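Long-range contacts in ferredoxin component of carbazole 1,9a-dioxygenase (Nocardioides aromaticivorans, PDB 3GCE), which carries a Rieske [2Fe-2S] cluster and probably passes electrons to the terminal oxygenase component of carbazole 1,9a-dioxygenase: residues A15-L20 / T105-A110; D42-I47 / Y98-D103; S52-Y57 / P73-R78; G32-V37 / I47-S52. One frame throughout, in Å; residues are numbered along the deposited sequence.

Interaction 1: A15-L20 / T105-A110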
loop_
_atom_site.group_PDB
_atom_site.type_symbol
_atom_site.label_atom_id
_atom_site.label_comp_id
_atom_site.label_asym_id
_atom_site.label_seq_id
_atom_site.Cartn_x
_atom_site.Cartn_y
_atom_site.Cartn_z
ATOM N N ALA A 15 7.996 7.187 7.158
ATOM C CA ALA A 15 9.368 6.764 6.964
ATOM C C ALA A 15 10.076 7.722 6.024
ATOM O O ALA A 15 9.436 8.574 5.399
ATOM C CB ALA A 15 9.399 5.332 6.380
ATOM N N THR A 16 11.394 7.573 5.934
ATOM C CA THR A 16 12.212 8.217 4.921
ATOM C C THR A 16 12.274 7.283 3.702
ATOM O O THR A 16 12.281 6.051 3.856
ATOM C CB THR A 16 13.645 8.452 5.477
ATOM O OG1 THR A 16 13.556 9.021 6.783
ATOM C CG2 THR A 16 14.401 9.385 4.637
ATOM N N LEU A 17 12.305 7.858 2.500
ATOM C CA LEU A 17 12.237 7.088 1.266
ATOM C C LEU A 17 13.233 5.928 1.224
ATOM O O LEU A 17 12.868 4.810 0.844
ATOM C CB LEU A 17 12.425 7.989 0.040
ATOM C CG LEU A 17 12.215 7.376 -1.343
ATOM C CD1 LEU A 17 10.756 7.099 -1.592
ATOM C CD2 LEU A 17 12.775 8.283 -2.429
ATOM N N ASP A 18 14.478 6.173 1.625
ATOM C CA ASP A 18 15.478 5.107 1.503
ATOM C C ASP A 18 15.499 4.150 2.688
ATOM O O ASP A 18 16.300 3.208 2.717
ATOM C CB ASP A 18 16.862 5.665 1.204
ATOM C CG ASP A 18 17.187 6.873 2.032
ATOM O OD1 ASP A 18 17.052 6.791 3.279
ATOM O OD2 ASP A 18 17.572 7.901 1.420
ATOM N N GLN A 19 14.602 4.363 3.649
ATOM C CA GLN A 19 14.351 3.353 4.671
ATOM C C GLN A 19 13.483 2.244 4.092
ATOM O O GLN A 19 13.382 1.169 4.674
ATOM C CB GLN A 19 13.670 3.935 5.902
ATOM C CG GLN A 19 14.534 4.853 6.750
ATOM C CD GLN A 19 13.755 5.458 7.916
ATOM O OE1 GLN A 19 12.532 5.639 7.841
ATOM N NE2 GLN A 19 14.467 5.772 9.009
ATOM N N LEU A 20 12.859 2.519 2.945
ATOM C CA LEU A 20 12.044 1.522 2.251
ATOM C C LEU A 20 12.814 0.883 1.111
ATOM O O LEU A 20 13.245 1.571 0.166
ATOM C CB LEU A 20 10.755 2.158 1.709
ATOM C CG LEU A 20 9.476 2.137 2.544
ATOM C CD1 LEU A 20 9.667 2.744 3.924
ATOM C CD2 LEU A 20 8.367 2.850 1.780
ATOM N N THR A 105 12.793 13.854 1.173
ATOM C CA THR A 105 13.015 12.439 1.562
ATOM C C THR A 105 12.019 11.833 2.569
ATOM O O THR A 105 11.930 10.598 2.688
ATOM C CB THR A 105 14.492 12.142 2.017
ATOM O OG1 THR A 105 14.800 10.759 1.764
ATOM C CG2 THR A 105 14.690 12.402 3.482
ATOM N N GLU A 106 11.093 12.602 3.075
ATOM C CA GLU A 106 10.120 12.087 4.051
ATOM C C GLU A 106 8.842 11.637 3.354
ATOM O O GLU A 106 8.262 12.375 2.546
ATOM C CB GLU A 106 9.774 13.136 5.114
ATOM C CG GLU A 106 10.979 13.766 5.810
ATOM C CD GLU A 106 11.872 12.765 6.515
ATOM O OE1 GLU A 106 11.391 11.698 6.922
ATOM O OE2 GLU A 106 13.073 13.061 6.665
ATOM N N ILE A 107 8.392 10.437 3.690
ATOM C CA ILE A 107 7.180 9.914 3.091
ATOM C C ILE A 107 5.979 10.327 3.939
ATOM O O ILE A 107 5.841 9.912 5.104
ATOM C CB ILE A 107 7.215 8.369 2.902
ATOM C CG1 ILE A 107 8.400 7.944 2.026
ATOM C CG2 ILE A 107 5.895 7.890 2.280
ATOM C CD1 ILE A 107 8.603 6.385 2.037
ATOM N N LEU A 108 5.111 11.138 3.351
ATOM C CA LEU A 108 3.950 11.671 4.080
ATOM C C LEU A 108 2.658 11.114 3.489
ATOM O O LEU A 108 2.463 11.180 2.271
ATOM C CB LEU A 108 3.945 13.188 3.964
ATOM C CG LEU A 108 5.209 13.956 4.401
ATOM C CD1 LEU A 108 5.028 15.462 4.137
ATOM C CD2 LEU A 108 5.494 13.691 5.885
ATOM N N VAL A 109 1.782 10.606 4.352
ATOM C CA VAL A 109 0.506 10.000 3.949
ATOM C C VAL A 109 -0.664 10.818 4.517
ATOM O O VAL A 109 -0.718 11.085 5.719
ATOM C CB VAL A 109 0.415 8.520 4.452
ATOM C CG1 VAL A 109 -0.890 7.828 3.964
ATOM C CG2 VAL A 109 1.669 7.721 3.979
ATOM N N ALA A 110 -1.590 11.222 3.658
ATOM C CA ALA A 110 -2.781 11.930 4.118
ATOM C C ALA A 110 -3.734 10.951 4.792
ATOM O O ALA A 110 -4.039 9.909 4.224
ATOM C CB ALA A 110 -3.465 12.619 2.958
HETATM O O HOH W 1 14.882 11.774 8.296
#

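Interaction 2: D42-I47 / Y98-D103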
loop_
_atom_site.group_PDB
_atom_site.type_symbol
_atom_site.label_atom_id
_atom_site.label_comp_id
_atom_site.label_asym_id
_atom_site.label_seq_id
_atom_site.Cartn_x
_atom_site.Cartn_y
_atom_site.Cartn_z
ATOM N N ASP A 42 11.286 5.583 -7.846
ATOM C CA ASP A 42 11.195 6.649 -6.856
ATOM C C ASP A 42 9.749 6.972 -6.470
ATOM O O ASP A 42 9.497 7.917 -5.701
ATOM C CB ASP A 42 11.888 7.912 -7.364
ATOM C CG ASP A 42 13.397 7.759 -7.402
ATOM O OD1 ASP A 42 13.984 7.389 -6.356
ATOM O OD2 ASP A 42 13.976 7.996 -8.485
ATOM N N SER A 43 8.804 6.196 -6.993
ATOM C CA SER A 43 7.398 6.435 -6.654
ATOM C C SER A 43 7.042 5.683 -5.385
ATOM O O SER A 43 7.635 4.648 -5.084
ATOM C CB SER A 43 6.495 6.008 -7.789
ATOM O OG SER A 43 6.811 6.728 -8.957
ATOM N N VAL A 44 6.100 6.232 -4.626
ATOM C CA VAL A 44 5.607 5.566 -3.417
ATOM C C VAL A 44 4.092 5.473 -3.568
ATOM O O VAL A 44 3.436 6.463 -3.982
ATOM C CB VAL A 44 5.944 6.379 -2.145
ATOM C CG1 VAL A 44 5.464 5.657 -0.880
ATOM C CG2 VAL A 44 7.446 6.642 -2.075
ATOM N N TYR A 45 3.554 4.301 -3.232
ATOM C CA TYR A 45 2.112 4.045 -3.303
ATOM C C TYR A 45 1.615 3.612 -1.946
ATOM O O TYR A 45 2.362 3.004 -1.179
ATOM C CB TYR A 45 1.831 2.923 -4.313
ATOM C CG TYR A 45 2.399 3.250 -5.654
ATOM C CD1 TYR A 45 1.771 4.169 -6.471
ATOM C CD2 TYR A 45 3.591 2.678 -6.091
ATOM C CE1 TYR A 45 2.292 4.510 -7.697
ATOM C CE2 TYR A 45 4.120 3.013 -7.355
ATOM C CZ TYR A 45 3.445 3.920 -8.140
ATOM O OH TYR A 45 3.925 4.274 -9.375
ATOM N N ALA A 46 0.353 3.907 -1.651
ATOM C CA ALA A 46 -0.206 3.576 -0.334
ATOM C C ALA A 46 -1.659 3.174 -0.494
ATOM O O ALA A 46 -2.432 3.890 -1.139
ATOM C CB ALA A 46 -0.094 4.783 0.598
ATOM N N ILE A 47 -2.031 2.026 0.080
ATOM C CA ILE A 47 -3.436 1.586 0.079
ATOM C C ILE A 47 -3.720 0.971 1.431
ATOM O O ILE A 47 -2.792 0.697 2.186
ATOM C CB ILE A 47 -3.795 0.584 -1.092
ATOM C CG1 ILE A 47 -2.922 -0.693 -1.044
ATOM C CG2 ILE A 47 -3.644 1.296 -2.437
ATOM C CD1 ILE A 47 -3.486 -1.882 -1.907
ATOM N N TYR A 98 -4.560 5.856 -0.506
ATOM C CA TYR A 98 -4.190 7.010 0.333
ATOM C C TYR A 98 -3.272 7.921 -0.442
ATOM O O TYR A 98 -2.399 7.439 -1.125
ATOM C CB TYR A 98 -3.459 6.535 1.590
ATOM C CG TYR A 98 -4.377 5.954 2.618
ATOM C CD1 TYR A 98 -4.902 4.660 2.460
ATOM C CD2 TYR A 98 -4.725 6.678 3.752
ATOM C CE1 TYR A 98 -5.748 4.105 3.445
ATOM C CE2 TYR A 98 -5.559 6.134 4.726
ATOM C CZ TYR A 98 -6.070 4.861 4.563
ATOM O OH TYR A 98 -6.906 4.363 5.535
ATOM N N ASP A 99 -3.450 9.233 -0.321
ATOM C CA ASP A 99 -2.579 10.169 -1.030
ATOM C C ASP A 99 -1.235 10.229 -0.330
ATOM O O ASP A 99 -1.181 10.225 0.893
ATOM C CB ASP A 99 -3.209 11.566 -1.114
ATOM C CG ASP A 99 -4.425 11.592 -2.044
ATOM O OD1 ASP A 99 -4.437 10.844 -3.057
ATOM O OD2 ASP A 99 -5.377 12.330 -1.748
ATOM N N VAL A 100 -0.171 10.271 -1.129
ATOM C CA VAL A 100 1.201 10.220 -0.626
ATOM C C VAL A 100 1.995 11.266 -1.352
ATOM O O VAL A 100 1.884 11.405 -2.580
ATOM C CB VAL A 100 1.949 8.904 -0.943
ATOM C CG1 VAL A 100 3.216 8.753 -0.061
ATOM C CG2 VAL A 100 1.078 7.709 -0.795
ATOM N N VAL A 101 2.825 11.961 -0.582
ATOM C CA VAL A 101 3.813 12.902 -1.088
ATOM C C VAL A 101 5.172 12.522 -0.461
ATOM O O VAL A 101 5.244 12.136 0.708
ATOM C CB VAL A 101 3.351 14.365 -0.735
ATOM C CG1 VAL A 101 4.511 15.329 -0.486
ATOM C CG2 VAL A 101 2.406 14.906 -1.807
ATOM N N VAL A 102 6.237 12.570 -1.255
ATOM C CA VAL A 102 7.594 12.560 -0.715
ATOM C C VAL A 102 8.115 14.007 -0.699
ATOM O O VAL A 102 8.180 14.670 -1.735
ATOM C CB VAL A 102 8.532 11.665 -1.538
ATOM C CG1 VAL A 102 9.949 11.716 -0.979
ATOM C CG2 VAL A 102 8.021 10.202 -1.544
ATOM N N ASP A 103 8.479 14.495 0.484
ATOM C CA ASP A 103 8.924 15.867 0.630
ATOM C C ASP A 103 10.238 15.836 1.403
ATOM O O ASP A 103 10.290 15.353 2.526
ATOM C CB ASP A 103 7.834 16.680 1.345
ATOM C CG ASP A 103 8.175 18.159 1.480
ATOM O OD1 ASP A 103 9.137 18.489 2.219
ATOM O OD2 ASP A 103 7.466 18.996 0.863
#

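Interaction 3: S52-Y57 / P73-R78. With FES (Fe2/s2 (inorganic) cluster), chain B.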
loop_
_atom_site.group_PDB
_atom_site.type_symbol
_atom_site.label_atom_id
_atom_site.label_comp_id
_atom_site.label_asym_id
_atom_site.label_seq_id
_atom_site.Cartn_x
_atom_site.Cartn_y
_atom_site.Cartn_z
ATOM N N SER A 52 -9.896 -6.595 0.993
ATOM C CA SER A 52 -11.352 -6.464 1.026
ATOM C C SER A 52 -12.088 -7.809 0.949
ATOM O O SER A 52 -13.306 -7.875 1.201
ATOM C CB SER A 52 -11.837 -5.595 -0.133
ATOM O OG SER A 52 -11.587 -6.262 -1.341
ATOM N N HIS A 53 -11.373 -8.879 0.636
ATOM C CA HIS A 53 -12.046 -10.148 0.443
ATOM C C HIS A 53 -12.356 -10.826 1.794
ATOM O O HIS A 53 -13.471 -11.297 2.023
ATOM C CB HIS A 53 -11.246 -11.075 -0.498
ATOM C CG HIS A 53 -11.778 -12.472 -0.531
ATOM N ND1 HIS A 53 -11.078 -13.545 -0.028
ATOM C CD2 HIS A 53 -12.976 -12.956 -0.930
ATOM C CE1 HIS A 53 -11.811 -14.640 -0.151
ATOM N NE2 HIS A 53 -12.973 -14.305 -0.684
ATOM N N ALA A 54 -11.358 -10.890 2.666
ATOM C CA ALA A 54 -11.528 -11.425 4.013
ATOM C C ALA A 54 -10.422 -10.813 4.843
ATOM O O ALA A 54 -9.657 -9.987 4.347
ATOM C CB ALA A 54 -11.450 -12.949 4.015
ATOM N N GLU A 55 -10.326 -11.185 6.108
ATOM C CA GLU A 55 -9.262 -10.624 6.902
ATOM C C GLU A 55 -7.917 -11.170 6.441
ATOM O O GLU A 55 -7.617 -12.353 6.631
ATOM C CB GLU A 55 -9.466 -10.892 8.387
ATOM C CG GLU A 55 -8.493 -10.092 9.235
ATOM C CD GLU A 55 -8.301 -10.691 10.608
ATOM O OE1 GLU A 55 -9.115 -11.570 10.991
ATOM O OE2 GLU A 55 -7.342 -10.277 11.302
ATOM N N ALA A 56 -7.114 -10.313 5.823
ATOM C CA ALA A 56 -5.705 -10.640 5.558
ATOM C C ALA A 56 -4.928 -9.347 5.375
ATOM O O ALA A 56 -5.526 -8.319 5.066
ATOM C CB ALA A 56 -5.562 -11.532 4.332
ATOM N N TYR A 57 -3.613 -9.414 5.555
ATOM C CA TYR A 57 -2.775 -8.231 5.619
ATOM C C TYR A 57 -1.843 -8.172 4.412
ATOM O O TYR A 57 -0.939 -8.980 4.255
ATOM C CB TYR A 57 -2.057 -8.130 7.001
ATOM C CG TYR A 57 -3.107 -8.154 8.089
ATOM C CD1 TYR A 57 -3.724 -6.964 8.507
ATOM C CD2 TYR A 57 -3.554 -9.357 8.638
ATOM C CE1 TYR A 57 -4.741 -6.971 9.476
ATOM C CE2 TYR A 57 -4.601 -9.375 9.620
ATOM C CZ TYR A 57 -5.167 -8.158 10.023
ATOM O OH TYR A 57 -6.177 -8.106 10.957
ATOM N N PRO A 73 -1.650 -12.434 0.699
ATOM C CA PRO A 73 -1.019 -13.716 1.052
ATOM C C PRO A 73 -1.991 -14.885 1.306
ATOM O O PRO A 73 -1.563 -16.062 1.311
ATOM C CB PRO A 73 -0.250 -13.397 2.342
ATOM C CG PRO A 73 -0.976 -12.249 2.959
ATOM C CD PRO A 73 -1.517 -11.421 1.772
ATOM N N LEU A 74 -3.275 -14.578 1.492
ATOM C CA LEU A 74 -4.192 -15.584 1.969
ATOM C C LEU A 74 -4.883 -16.339 0.834
ATOM O O LEU A 74 -4.803 -17.572 0.790
ATOM C CB LEU A 74 -5.192 -15.005 2.983
ATOM C CG LEU A 74 -6.110 -16.009 3.680
ATOM C CD1 LEU A 74 -5.321 -17.133 4.426
ATOM C CD2 LEU A 74 -7.069 -15.254 4.621
ATOM N N HIS A 75 -5.570 -15.628 -0.058
ATOM C CA HIS A 75 -6.193 -16.290 -1.218
ATOM C C HIS A 75 -5.704 -15.719 -2.545
ATOM O O HIS A 75 -6.313 -15.956 -3.618
ATOM C CB HIS A 75 -7.717 -16.243 -1.168
ATOM C CG HIS A 75 -8.297 -16.584 0.170
ATOM N ND1 HIS A 75 -8.906 -15.648 0.969
ATOM C CD2 HIS A 75 -8.388 -17.762 0.837
ATOM C CE1 HIS A 75 -9.352 -16.226 2.074
ATOM N NE2 HIS A 75 -9.036 -17.511 2.027
ATOM N N VAL A 76 -4.615 -14.961 -2.462
ATOM C CA VAL A 76 -3.869 -14.477 -3.643
ATOM C C VAL A 76 -4.704 -13.673 -4.665
ATOM O O VAL A 76 -4.401 -13.630 -5.861
ATOM C CB VAL A 76 -2.935 -15.572 -4.296
ATOM C CG1 VAL A 76 -1.877 -16.032 -3.286
ATOM C CG2 VAL A 76 -3.707 -16.776 -4.900
ATOM N N GLY A 77 -5.760 -13.033 -4.161
ATOM C CA GLY A 77 -6.373 -11.916 -4.880
ATOM C C GLY A 77 -5.332 -10.831 -5.102
ATOM O O GLY A 77 -4.272 -10.857 -4.476
ATOM N N ARG A 78 -5.610 -9.869 -5.982
ATOM C CA ARG A 78 -4.666 -8.763 -6.211
ATOM C C ARG A 78 -5.339 -7.405 -6.251
ATOM O O ARG A 78 -6.518 -7.313 -6.597
ATOM C CB ARG A 78 -3.875 -8.938 -7.506
ATOM C CG ARG A 78 -2.960 -10.176 -7.541
ATOM C CD ARG A 78 -2.037 -10.175 -8.766
ATOM N NE ARG A 78 -1.294 -11.439 -8.869
ATOM C CZ ARG A 78 -0.295 -11.674 -9.723
ATOM N NH1 ARG A 78 0.109 -10.738 -10.581
ATOM N NH2 ARG A 78 0.299 -12.861 -9.720
HETATM FE FE1 FES B . -7.251 -11.482 0.486
HETATM FE FE2 FES B . -9.004 -13.594 0.412
HETATM S S1 FES B . -7.851 -12.719 -1.325
HETATM S S2 FES B . -8.338 -12.382 2.137
#

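Interaction 4: G32-V37 / I47-S52. With FES (Fe2/s2 (inorganic) cluster), chain B.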
loop_
_atom_site.group_PDB
_atom_site.type_symbol
_atom_site.label_atom_id
_atom_site.label_comp_id
_atom_site.label_asym_id
_atom_site.label_seq_id
_atom_site.Cartn_x
_atom_site.Cartn_y
_atom_site.Cartn_z
ATOM N N GLY A 32 -4.943 5.565 13.046
ATOM C CA GLY A 32 -5.842 4.469 13.373
ATOM C C GLY A 32 -6.053 3.480 12.243
ATOM O O GLY A 32 -6.474 2.347 12.499
ATOM N N ASP A 33 -5.777 3.896 11.000
ATOM C CA ASP A 33 -5.899 2.989 9.838
ATOM C C ASP A 33 -4.568 2.374 9.434
ATOM O O ASP A 33 -3.562 3.065 9.347
ATOM C CB ASP A 33 -6.508 3.702 8.636
ATOM C CG ASP A 33 -7.927 4.169 8.899
ATOM O OD1 ASP A 33 -8.767 3.342 9.310
ATOM O OD2 ASP A 33 -8.191 5.369 8.714
ATOM N N GLU A 34 -4.584 1.072 9.155
ATOM C CA GLU A 34 -3.373 0.381 8.778
ATOM C C GLU A 34 -3.204 0.508 7.270
ATOM O O GLU A 34 -4.124 0.175 6.482
ATOM C CB GLU A 34 -3.444 -1.091 9.180
ATOM C CG GLU A 34 -2.104 -1.775 9.272
ATOM C CD GLU A 34 -2.241 -3.229 9.729
ATOM O OE1 GLU A 34 -2.961 -3.505 10.726
ATOM O OE2 GLU A 34 -1.636 -4.099 9.085
ATOM N N VAL A 35 -2.033 0.999 6.878
ATOM C CA VAL A 35 -1.785 1.362 5.488
ATOM C C VAL A 35 -0.526 0.695 4.934
ATOM O O VAL A 35 0.568 0.809 5.508
ATOM C CB VAL A 35 -1.686 2.900 5.335
ATOM C CG1 VAL A 35 -1.416 3.277 3.894
ATOM C CG2 VAL A 35 -2.981 3.533 5.782
ATOM N N MET A 36 -0.696 -0.018 3.828
ATOM C CA MET A 36 0.426 -0.641 3.151
ATOM C C MET A 36 1.091 0.407 2.276
ATOM O O MET A 36 0.421 1.072 1.483
ATOM C CB MET A 36 -0.048 -1.811 2.290
ATOM C CG MET A 36 1.105 -2.669 1.733
ATOM S SD MET A 36 1.437 -2.316 0.015
ATOM C CE MET A 36 -0.003 -3.097 -0.600
ATOM N N VAL A 37 2.406 0.532 2.429
ATOM C CA VAL A 37 3.197 1.475 1.658
ATOM C C VAL A 37 4.255 0.680 0.903
ATOM O O VAL A 37 4.850 -0.235 1.473
ATOM C CB VAL A 37 3.786 2.578 2.600
ATOM C CG1 VAL A 37 4.746 3.501 1.875
ATOM C CG2 VAL A 37 2.641 3.396 3.167
ATOM N N ILE A 47 -2.031 2.026 0.080
ATOM C CA ILE A 47 -3.436 1.586 0.079
ATOM C C ILE A 47 -3.720 0.971 1.431
ATOM O O ILE A 47 -2.792 0.697 2.186
ATOM C CB ILE A 47 -3.795 0.584 -1.092
ATOM C CG1 ILE A 47 -2.922 -0.693 -1.044
ATOM C CG2 ILE A 47 -3.644 1.296 -2.437
ATOM C CD1 ILE A 47 -3.486 -1.882 -1.907
ATOM N N SER A 48 -4.995 0.773 1.744
ATOM C CA SER A 48 -5.346 0.048 2.968
ATOM C C SER A 48 -4.626 -1.295 3.005
ATOM O O SER A 48 -4.538 -1.997 1.991
ATOM C CB SER A 48 -6.839 -0.205 3.051
ATOM O OG SER A 48 -7.075 -1.086 4.148
ATOM N N ASN A 49 -4.117 -1.651 4.180
ATOM C CA ASN A 49 -3.401 -2.907 4.336
ATOM C C ASN A 49 -4.337 -4.102 4.486
ATOM O O ASN A 49 -3.885 -5.232 4.474
ATOM C CB ASN A 49 -2.462 -2.859 5.550
ATOM C CG ASN A 49 -1.384 -3.940 5.494
ATOM O OD1 ASN A 49 -0.861 -4.237 4.431
ATOM N ND2 ASN A 49 -1.057 -4.522 6.642
ATOM N N LEU A 50 -5.625 -3.843 4.676
ATOM C CA LEU A 50 -6.584 -4.926 4.877
ATOM C C LEU A 50 -7.221 -5.320 3.580
ATOM O O LEU A 50 -7.866 -4.495 2.938
ATOM C CB LEU A 50 -7.699 -4.516 5.836
ATOM C CG LEU A 50 -7.594 -4.984 7.270
ATOM C CD1 LEU A 50 -7.732 -6.539 7.345
ATOM C CD2 LEU A 50 -6.296 -4.453 7.879
ATOM N N CYS A 51 -7.085 -6.593 3.223
ATOM C CA CYS A 51 -7.706 -7.104 1.997
ATOM C C CYS A 51 -9.230 -6.940 2.099
ATOM O O CYS A 51 -9.798 -7.125 3.182
ATOM C CB CYS A 51 -7.336 -8.586 1.810
ATOM S SG CYS A 51 -7.957 -9.290 0.281
ATOM N N SER A 52 -9.896 -6.595 0.993
ATOM C CA SER A 52 -11.352 -6.464 1.026
ATOM C C SER A 52 -12.088 -7.809 0.949
ATOM O O SER A 52 -13.306 -7.875 1.201
ATOM C CB SER A 52 -11.837 -5.595 -0.133
ATOM O OG SER A 52 -11.587 -6.262 -1.341
HETATM FE FE1 FES B . -7.251 -11.482 0.486
HETATM FE FE2 FES B . -9.004 -13.594 0.412
HETATM S S1 FES B . -7.851 -12.719 -1.325
HETATM S S2 FES B . -8.338 -12.382 2.137
HETATM O O HOH W 2 -6.767 0.352 6.362
#

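Interaction 1: A15-L20 / T105-A110
Thr16 stands with OG1 anti to its carbonyl carbon (chi1 -47°) and CG2 anti to the backbone N, and this sends the methyl to Thr105 and the hydroxyl toward Glu106. Thr105 has OG1 anti to its backbone N (chi1 -153°), which leaves CG2 between N and the carbonyl carbon. CG2 of Thr16 lies 3.2 Å from Thr105 OG1; the methyls of the two threonines are modelled closer than normal van der Waals contact, and their exact spacing is doubtful. An alanine in place of Thr16 would probably open a gap beside Thr105 and leave its methyl and hydroxyl without their packing partner. On the same face a water donates to Glu106 OE2 at 2.8 Å and touches Thr16 OG1 weakly, while Glu106 OE1 forms a salt bridge with Arg13. Two backbone bonds bracket the threonine: Ile107 N to Ala15 O (2.7 Å) and Leu17 N to Thr105 O (2.8 Å). Beyond them the chain turns into a short 3-10 segment, where Thr16 N donates to Gln19 OE1 at 2.9 Å, from above the amide plane. The segment brings Leu20 back over the sheet, and its CD2 meets Ile107 CD1 tip to tip at 3.6 Å. Ile107 CD1 also lies 3.8 Å from Leu17 CA. Ala15 and Ile107 face the interior of the protein, Thr16 and Glu106 its outer side. The contact is the edge of a three-stranded antiparallel sheet, 12-16 beside 106-109 beside 100-103, in the base of the Rieske fold, away from the cluster.

Interaction 2: D42-I47 / Y98-D103
Val44, Ala46 and Val100 form an interface between the two antiparallel sheets in the base of the Rieske fold, face against face, the axes of strands 43-47 and 100-103 approaching to 7.3 Å with 144° between the chain directions. Val100 can be followed outward. Val100 CB lies 4.2 Å from Val44 O. Val100 CG1, anti to the backbone N (chi1 -164°), reaches Val44 CG1 at 3.9 Å, the two side chains crossing at about a right angle. Val100 CG2, on the other branch, sits against Ala46 CB at 3.4 Å, tighter than usual for two carbons. An alanine at Val100 would probably leave Ala46 CB and Val44 CG1 facing a gap between the sheets. Farther along, Val44 CG2 meets Val102 CG2 at 3.6 Å, and Ile107 of the neighbouring strand touches both Val44 and Val100. At the other end of the interface the Tyr98 ring turns toward the hairpin, Tyr98 CD1 lying 4.0 Å from Ile47 C, with Asp33 and Val35 beyond. Tyr98 CB packs on Ala46 CB, and the polar link between the segments runs from Tyr98 N to Ala46 O, 3.0 Å long, with the donor standing 43° above the carbonyl plane.

Interaction 3: S52-Y57 / P73-R78
The imidazoles of His53 and His75 are turned nearly perpendicular, planes at 84° and centroids 4.9 Å apart, with His75 ND1 at the edge of the His53 ring and in its plane. One face of the His75 ring is met by Leu74 CG, offset toward the rim, and cluster sulfur S1 lies at its edge, in plane. This is the Rieske motif, Cys-X-His in one loop (Cys51 to His53) and Cys-X-X-His in the other (Cys72 to His75), the two histidines binding one iron and the two cysteines the other. His53 ND1 and His75 ND1 both bind iron FE2 at 2.1 Å and approach each other to 3.2 Å because they share that metal. With CG anti to the backbone N (chi1 170°), His53 CG lies on the cluster side of the 52-57 loop. Around the cluster the backbone closes in: Ala54 N lies 3.4 Å from sulfur S2, and Gly77 N 3.5 Å from S1, where a CB would be crowded. Beside and beyond the cluster, side-chain carbons of one loop meet the other. Ala56 CB touches both S2 and Leu74 CB, Leu74 CD2 reaches Glu55 O, and the Pro73 ring lies by the carbonyl of Tyr57, with Pro73 CG 3.5 Å from Tyr57 O.

Interaction 4: G32-V37 / I47-S52
Met36 and Ile47 form an antiparallel hydrogen-bonded pair, Met36 N to Ile47 O at 2.8 Å and Ile47 N to Met36 O at 3.0 Å, and beyond the non-hydrogen-bonded pair Val35 and Ser48 one more backbone bond, Asn49 N to Glu34 O at 2.9 Å, follows just past the strand end. Glu34 leaves its strand with CG anti to the backbone N (chi1 -160°), and its extended chain carries the carboxylate across Asn49. There Asn49 ND2 donates to OE2 on its anti side, the acceptor almost in the amide plane; the modelled 2.5 Å between Asn49 ND2 and Glu34 OE2 is very short and its exact length doubtful. The other amide atom, Asn49 OD1, lies 3.3 Å from Met36 CB and accepts from Asp59 N, so the amide is fixed at both ends. Met36, bent at chi2 and chi3, runs beside Ile47 with its CE 3.8 Å from Ile47 CG1. Ser48 OG accepts from Leu50 N in an ST turn, and a water joins it to Glu34 O. The turn starts the loop that delivers Cys51, whose SG binds cluster iron FE1 at 2.3 Å. Strand 26-30 borders strand 33-40 on its far side and touches Glu34 and Asn49 through Ala27, and Phe79 of strand 78-80 touches Ile47 and Cys51.

Overall arrangement
Interactions 1, 2 and 4 build the all-beta base and are partly buried, interaction 4 with its centre about 6 Å from that of the chain, while interaction 3 is a surface contact at the cluster tip, its centre about 25 Å from that of interaction 1. Interactions 1 and 4 each tie neighbouring strands within a sheet by backbone bonds; interaction 2 packs one of these sheets on the other through small apolar side chains. Interactions 2 and 4 share strand 43-48 and Ile47, and Leu17 and Leu20 of interaction 1 touch Val44 and Val37. Interaction 4 supplies a cysteine to one iron, interaction 3 two histidines to the other, metal bonds replacing the strand ladder.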